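Local coordinates for protein esterase LipW (Mycobacterium marinum, PDB 3QH4) that probably hydrolyses ester bonds with strict substrate selectivity, as an esterase of the alpha/beta-hydrolase fold, at residues R76-A81 against C117-V122; P84-V89 against A157-V162; S206-T211 against P259-V264. All blocks are in the same frame, centred on the assembly; numbering follows the deposited sequence.

Interaction 1 of 3, residues R76-A81 against C117-V122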
# COMPACT_ATOMS: atom_id res chain seq x y z
N ARG A 76 7.14 9.12 -8.32
CA ARG A 76 6.38 10.38 -8.32
C ARG A 76 6.59 11.04 -6.97
O ARG A 76 6.39 10.42 -5.92
CB ARG A 76 4.89 10.14 -8.59
CG ARG A 76 4.08 11.45 -8.60
CD ARG A 76 2.74 11.27 -9.30
NE ARG A 76 2.91 10.95 -10.72
CZ ARG A 76 1.97 10.42 -11.50
NH1 ARG A 76 0.75 10.13 -11.01
NH2 ARG A 76 2.25 10.19 -12.79
N ILE A 77 7.00 12.30 -7.00
CA ILE A 77 7.31 12.99 -5.76
C ILE A 77 6.24 14.04 -5.48
O ILE A 77 5.98 14.91 -6.33
CB ILE A 77 8.71 13.62 -5.79
CG1 ILE A 77 9.75 12.57 -6.19
CG2 ILE A 77 9.08 14.22 -4.41
CD1 ILE A 77 11.14 13.15 -6.48
N TYR A 78 5.65 13.96 -4.29
CA TYR A 78 4.60 14.87 -3.84
C TYR A 78 5.18 15.74 -2.75
O TYR A 78 5.81 15.22 -1.83
CB TYR A 78 3.42 14.07 -3.28
CG TYR A 78 2.80 13.07 -4.23
CD1 TYR A 78 3.42 11.84 -4.48
CD2 TYR A 78 1.58 13.34 -4.85
CE1 TYR A 78 2.85 10.92 -5.33
CE2 TYR A 78 0.99 12.43 -5.69
CZ TYR A 78 1.63 11.22 -5.93
OH TYR A 78 1.04 10.33 -6.76
N ARG A 79 5.04 17.07 -2.85
CA ARG A 79 5.61 17.92 -1.81
C ARG A 79 4.51 18.86 -1.28
O ARG A 79 3.93 19.67 -2.03
CB ARG A 79 6.84 18.69 -2.30
CG ARG A 79 8.03 17.80 -2.73
CD ARG A 79 9.14 18.67 -3.26
NE ARG A 79 10.42 17.99 -3.38
CZ ARG A 79 10.87 17.44 -4.51
NH1 ARG A 79 10.12 17.45 -5.61
NH2 ARG A 79 12.08 16.87 -4.53
N ALA A 80 4.22 18.75 0.01
CA ALA A 80 3.24 19.61 0.66
C ALA A 80 3.76 20.20 1.98
O ALA A 80 2.99 20.40 2.96
CB ALA A 80 1.95 18.86 0.90
N ALA A 81 5.07 20.42 2.02
CA ALA A 81 5.71 21.06 3.16
C ALA A 81 7.00 21.71 2.70
O ALA A 81 7.60 21.25 1.73
CB ALA A 81 5.99 20.04 4.27
N CYS A 117 3.88 16.79 4.47
CA CYS A 117 5.11 16.07 4.20
C CYS A 117 5.30 15.89 2.71
O CYS A 117 4.47 16.32 1.89
CB CYS A 117 5.11 14.68 4.90
SG CYS A 117 3.87 13.50 4.18
N ALA A 118 6.42 15.26 2.37
CA ALA A 118 6.68 14.80 1.02
C ALA A 118 6.38 13.29 0.96
O ALA A 118 6.51 12.57 1.97
CB ALA A 118 8.16 15.04 0.64
N VAL A 119 5.95 12.85 -0.21
CA VAL A 119 5.73 11.42 -0.44
C VAL A 119 6.49 11.07 -1.72
O VAL A 119 6.40 11.78 -2.74
CB VAL A 119 4.22 11.12 -0.61
CG1 VAL A 119 3.98 9.63 -0.94
CG2 VAL A 119 3.42 11.51 0.67
N VAL A 120 7.22 9.96 -1.68
CA VAL A 120 7.87 9.45 -2.90
C VAL A 120 7.22 8.11 -3.19
O VAL A 120 7.41 7.14 -2.43
CB VAL A 120 9.40 9.33 -2.74
CG1 VAL A 120 10.09 8.78 -3.99
CG2 VAL A 120 10.00 10.72 -2.39
N SER A 121 6.47 8.06 -4.30
CA SER A 121 5.72 6.86 -4.67
C SER A 121 6.55 6.05 -5.67
O SER A 121 7.07 6.61 -6.66
CB SER A 121 4.37 7.27 -5.27
OG SER A 121 3.66 6.14 -5.73
N VAL A 122 6.65 4.74 -5.41
CA VAL A 122 7.53 3.83 -6.17
C VAL A 122 6.79 3.13 -7.32
O VAL A 122 5.78 2.45 -7.07
CB VAL A 122 8.14 2.74 -5.25
CG1 VAL A 122 9.12 1.82 -6.04
CG2 VAL A 122 8.85 3.34 -4.06
O HOH W 1 1.51 7.40 -6.83
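Tyr78 and Val119 meet on one face of an antiparallel strand pair. The Tyr78 ring turns an edge to the neighbouring strand. Its CD1 lies 3.5 Å from Val119 O, with the oxygen in the ring plane, and also packs against Val119 CB. CE1 of the same ring touches Ser121 CB at 4.0 Å. The Tyr78 CG is anti to the carbonyl carbon (chi1 -57°), which starts the ring off beside the backbone N. Tyr78 OH and Ser121 OG are too far apart to touch. One water bridges them, 3.0 Å from Tyr78 OH and 2.7 Å from Ser121 OG, which is anti to its backbone N (chi1 176°). His105 ND1 is a further hydrogen-bond partner of Tyr78 OH. On the other face, Ile77 and Val120 lie side by side and point the same way, with Ile77 CG2 4.1 Å from Val120 CG2. Ile77 CG2 also sits over one face of the Arg79 guanidinium, offset toward its rim, and Arg79 NH2 hydrogen-bonds to Leu153 O.

Arg76 with Ser121 and Tyr78 with Val119 are hydrogen-bonded pairs, each with two backbone bonds. Tyr78 N to Val119 O, at 2.8 Å, is nearly straight. A last bond, Ala80 N to Cys117 O, follows where strand 72-79 has ended.

The Arg76 side chain leads away to Asp62 and Asp102 in salt bridges. Helix 105-115 packs on the sheet face that carries Tyr78, while Phe155 and helix 134-148 pack on the one that carries Ile77. Strand 59-66 borders strand 72-79, and strand 85-91 borders strand 118-122.

Interaction 2 of 3, residues P84-V89 against A157-V162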
# COMPACT_ATOMS: atom_id res chain seq x y z
N PRO A 84 13.49 21.50 4.83
CA PRO A 84 13.56 20.06 4.53
C PRO A 84 12.32 19.38 5.10
O PRO A 84 12.00 19.53 6.28
CB PRO A 84 14.83 19.59 5.27
CG PRO A 84 15.41 20.81 5.92
CD PRO A 84 14.29 21.81 6.02
N ALA A 85 11.61 18.66 4.24
CA ALA A 85 10.32 18.09 4.56
C ALA A 85 10.49 16.66 5.08
O ALA A 85 11.33 15.90 4.54
CB ALA A 85 9.45 18.11 3.31
N PRO A 86 9.72 16.27 6.11
CA PRO A 86 9.66 14.84 6.46
C PRO A 86 9.13 14.09 5.24
O PRO A 86 8.42 14.67 4.44
CB PRO A 86 8.66 14.79 7.62
CG PRO A 86 7.84 16.02 7.49
CD PRO A 86 8.70 17.06 6.84
N VAL A 87 9.49 12.82 5.09
CA VAL A 87 9.23 12.17 3.80
C VAL A 87 8.74 10.75 4.00
O VAL A 87 9.22 10.04 4.91
CB VAL A 87 10.50 12.21 2.89
CG1 VAL A 87 11.71 11.54 3.56
CG2 VAL A 87 10.23 11.56 1.50
N VAL A 88 7.78 10.35 3.18
CA VAL A 88 7.22 8.99 3.22
C VAL A 88 7.58 8.29 1.92
O VAL A 88 7.34 8.85 0.85
CB VAL A 88 5.65 9.04 3.31
CG1 VAL A 88 5.05 7.61 3.31
CG2 VAL A 88 5.19 9.81 4.55
N VAL A 89 8.12 7.06 1.98
CA VAL A 89 8.30 6.28 0.76
C VAL A 89 7.09 5.38 0.66
O VAL A 89 6.85 4.61 1.58
CB VAL A 89 9.59 5.44 0.80
CG1 VAL A 89 9.63 4.45 -0.36
CG2 VAL A 89 10.82 6.40 0.81
N ALA A 157 15.91 13.38 6.22
CA ALA A 157 16.13 11.93 6.36
C ALA A 157 15.96 11.41 7.78
O ALA A 157 15.77 10.20 7.98
CB ALA A 157 17.50 11.55 5.80
N ARG A 158 16.02 12.30 8.78
CA ARG A 158 15.75 11.90 10.16
C ARG A 158 14.25 11.67 10.42
O ARG A 158 13.87 11.18 11.51
CB ARG A 158 16.28 12.93 11.16
N ARG A 159 13.41 12.02 9.44
CA ARG A 159 11.95 11.83 9.58
C ARG A 159 11.45 11.08 8.35
O ARG A 159 10.75 11.64 7.50
CB ARG A 159 11.21 13.16 9.83
CG ARG A 159 11.46 13.71 11.21
CD ARG A 159 10.68 15.01 11.42
NE ARG A 159 11.25 16.07 10.60
CZ ARG A 159 10.63 17.20 10.30
NH1 ARG A 159 9.39 17.41 10.76
NH2 ARG A 159 11.25 18.11 9.55
N LEU A 160 11.86 9.83 8.26
CA LEU A 160 11.50 8.97 7.13
C LEU A 160 10.49 7.92 7.58
O LEU A 160 10.72 7.19 8.56
CB LEU A 160 12.74 8.29 6.55
CG LEU A 160 12.51 7.14 5.55
CD1 LEU A 160 12.07 7.70 4.23
CD2 LEU A 160 13.87 6.36 5.38
N ALA A 161 9.36 7.88 6.85
CA ALA A 161 8.32 6.89 7.08
C ALA A 161 8.16 6.04 5.81
O ALA A 161 8.59 6.45 4.72
CB ALA A 161 6.99 7.58 7.42
N VAL A 162 7.56 4.87 5.97
CA VAL A 162 7.25 4.01 4.84
C VAL A 162 5.74 3.73 4.89
O VAL A 162 5.14 3.76 5.97
CB VAL A 162 8.09 2.70 4.86
CG1 VAL A 162 9.61 3.00 4.70
CG2 VAL A 162 7.85 1.88 6.15
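The Arg159 guanidinium has Pro86 CD over one face, 3.6 Å above its plane and offset toward the rim. Pro86 CG also touches NH1. Pro84 O approaches the group obliquely, 3.6 Å from Arg159 NH2. The Arg159 side chain runs beside Pro86 from its base, where the two CB atoms are 3.7 Å apart. It then bends at chi3 (-70°). Asp156 forms a salt bridge with Arg159 NE, and Phe315 O accepts a hydrogen bond from NH1. These partners probably hold the plane against the proline.

Beyond this proline the strands run parallel. Val87 N donates to Arg159 O at 3.0 Å. Ala161 N then donates to Val87 O, and Val89 N to Ala161 O at 2.8 Å.

Leu160 CD1 touches Val87 CG1 and Val89 CG2, both at 3.9 Å. It thus bridges two valines on the face covered by helix 134-148. Val88 CG2 meets Ala161 CB on the other face, against helix 298-315.

Parallel strands with helices on both sides are the core of the alpha/beta hydrolase fold. Strand 160-165 leads into a GxSxG sequence with Ser166, consistent with the nucleophile elbow of this family.

Interaction 3 of 3, residues S206-T211 against P259-V264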
# COMPACT_ATOMS: atom_id res chain seq x y z
N SER A 206 -11.34 -17.29 3.55
CA SER A 206 -12.36 -18.25 3.12
C SER A 206 -13.76 -17.63 3.17
O SER A 206 -14.57 -17.79 2.24
CB SER A 206 -12.27 -19.52 3.98
OG SER A 206 -10.92 -20.05 3.94
N GLU A 207 -14.06 -16.91 4.24
CA GLU A 207 -15.37 -16.28 4.35
C GLU A 207 -15.61 -15.33 3.18
O GLU A 207 -16.70 -15.29 2.58
CB GLU A 207 -15.46 -15.49 5.65
CG GLU A 207 -16.81 -14.80 5.80
CD GLU A 207 -16.99 -14.09 7.12
OE1 GLU A 207 -16.00 -13.86 7.84
OE2 GLU A 207 -18.15 -13.68 7.39
N PHE A 208 -14.58 -14.52 2.88
CA PHE A 208 -14.67 -13.56 1.81
C PHE A 208 -13.98 -14.07 0.54
O PHE A 208 -13.24 -13.33 -0.12
CB PHE A 208 -14.13 -12.21 2.29
CG PHE A 208 -14.84 -11.68 3.50
CD1 PHE A 208 -16.23 -11.65 3.55
CD2 PHE A 208 -14.12 -11.26 4.61
CE1 PHE A 208 -16.91 -11.17 4.69
CE2 PHE A 208 -14.76 -10.77 5.75
CZ PHE A 208 -16.16 -10.74 5.80
N ARG A 209 -14.27 -15.33 0.19
CA ARG A 209 -13.74 -15.94 -1.00
C ARG A 209 -14.23 -15.20 -2.23
O ARG A 209 -13.63 -15.34 -3.29
CB ARG A 209 -14.17 -17.43 -1.10
CG ARG A 209 -15.71 -17.65 -1.11
CD ARG A 209 -16.09 -19.14 -1.02
NE ARG A 209 -15.90 -19.65 0.35
CZ ARG A 209 -16.28 -20.87 0.78
NH1 ARG A 209 -16.84 -21.76 -0.05
NH2 ARG A 209 -16.10 -21.19 2.05
N ALA A 210 -15.31 -14.40 -2.10
CA ALA A 210 -15.96 -13.88 -3.34
C ALA A 210 -16.60 -12.51 -3.20
O ALA A 210 -17.53 -12.14 -3.93
CB ALA A 210 -16.96 -14.92 -3.88
N THR A 211 -16.06 -11.75 -2.26
CA THR A 211 -16.45 -10.36 -2.12
C THR A 211 -16.11 -9.54 -3.38
O THR A 211 -15.19 -9.90 -4.16
CB THR A 211 -15.70 -9.74 -0.90
OG1 THR A 211 -14.34 -10.19 -0.88
CG2 THR A 211 -16.39 -10.18 0.39
N PRO A 259 -11.03 -9.96 2.65
CA PRO A 259 -10.32 -11.20 2.97
C PRO A 259 -9.06 -11.00 3.81
O PRO A 259 -8.69 -11.93 4.54
CB PRO A 259 -10.00 -11.80 1.58
CG PRO A 259 -9.85 -10.53 0.68
CD PRO A 259 -11.04 -9.69 1.19
N PHE A 260 -8.40 -9.84 3.74
CA PHE A 260 -7.16 -9.61 4.49
C PHE A 260 -7.41 -9.17 5.93
O PHE A 260 -6.48 -8.99 6.69
CB PHE A 260 -6.29 -8.60 3.76
CG PHE A 260 -5.98 -9.02 2.35
CD1 PHE A 260 -5.23 -10.17 2.11
CD2 PHE A 260 -6.49 -8.31 1.29
CE1 PHE A 260 -5.01 -10.60 0.76
CE2 PHE A 260 -6.27 -8.72 -0.02
CZ PHE A 260 -5.53 -9.85 -0.28
N ARG A 261 -8.68 -9.08 6.33
CA ARG A 261 -8.97 -8.56 7.67
C ARG A 261 -8.30 -9.38 8.77
O ARG A 261 -7.72 -8.83 9.70
CB ARG A 261 -10.49 -8.55 7.90
CG ARG A 261 -10.86 -8.15 9.34
CD ARG A 261 -12.29 -8.54 9.60
NE ARG A 261 -12.51 -9.98 9.77
CZ ARG A 261 -13.68 -10.56 9.54
NH1 ARG A 261 -14.69 -9.84 9.05
NH2 ARG A 261 -13.85 -11.85 9.78
N ASP A 262 -8.43 -10.71 8.72
CA ASP A 262 -7.88 -11.48 9.86
C ASP A 262 -6.36 -11.43 9.96
O ASP A 262 -5.79 -11.38 11.06
CB ASP A 262 -8.35 -12.94 9.80
CG ASP A 262 -9.84 -13.08 10.14
OD1 ASP A 262 -10.53 -12.06 10.40
OD2 ASP A 262 -10.32 -14.23 10.10
N GLU A 263 -5.68 -11.44 8.81
CA GLU A 263 -4.20 -11.36 8.91
C GLU A 263 -3.78 -9.98 9.44
O GLU A 263 -2.79 -9.85 10.13
CB GLU A 263 -3.53 -11.76 7.60
CG GLU A 263 -3.73 -10.80 6.43
CD GLU A 263 -3.64 -11.53 5.11
OE1 GLU A 263 -2.72 -11.21 4.35
OE2 GLU A 263 -4.47 -12.45 4.88
N VAL A 264 -4.60 -8.96 9.14
CA VAL A 264 -4.36 -7.63 9.69
C VAL A 264 -4.48 -7.65 11.21
O VAL A 264 -3.61 -7.17 11.92
CB VAL A 264 -5.33 -6.58 9.09
CG1 VAL A 264 -5.34 -5.30 9.95
CG2 VAL A 264 -4.89 -6.25 7.70
O HOH W 2 -17.02 -11.46 9.10
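Glu207, in the last turn of helix 203-207, reaches Arg261 with an extended side chain. Its OE1 lies 3.5 Å from Arg261 NH2 in a long salt bridge, with the carboxylate and guanidinium planes 73° apart. A water also bridges the two, donating to Glu207 OE1 at 2.9 Å and accepting from Arg261 NH1. Glu207 OE2 forms a salt bridge with Arg14 NH1. The network continues through Arg261 NE, which donates to Asp262 OD1 at 2.9 Å, in the guanidinium plane. Asp262 OD2 in turn accepts from Ser204 N, near the start of helix 203-207.

Phe208 leaves the helix. The ring turns its edge to the guanidinium face, with CE2 3.4 Å from Arg261 NH1 and the planes 81° apart. Glu207 CG lies over one ring face, offset toward the rim. Phe208 CB packs on Pro259 CD at 4.1 Å.

Pro259 follows Asp258, which with Ser166 and His288 is arranged as in the Ser-His-Asp triad of this fold, and is probably its acid. The Pro259 side chain touches the residues of this probable triad. Phe260, next in the chain, meets His288 edge-to-face.

Thr211 comes last, with OG1 3.9 Å from Pro259 CD and hydrogen-bonded to Phe214 O.

Of the segments in contact, the one on strand 72-79 comes first from the N terminus, and strand 85-91 follows it. Interaction 1 closes the loop from 76-81 to 117-122, which holds helix 105-115. Interaction 2 opens within that loop, at 84-89, and closes beyond it, at 157-162, so the two cross. Strands 118-122 and 85-91 are neighbours, and Val120 N with Val88 O probably hydrogen-bonds them. With that pairing, the two contacts fix the order 72-79, 118-122, 85-91, 160-165. Interaction 3 closes a separate loop, from 206-211 to 259-264, and joins the end of helix 203-207 to the start of helix 261-273. Its centre lies about 31 Å from that of interaction 1, on the opposite side of the chain's centre.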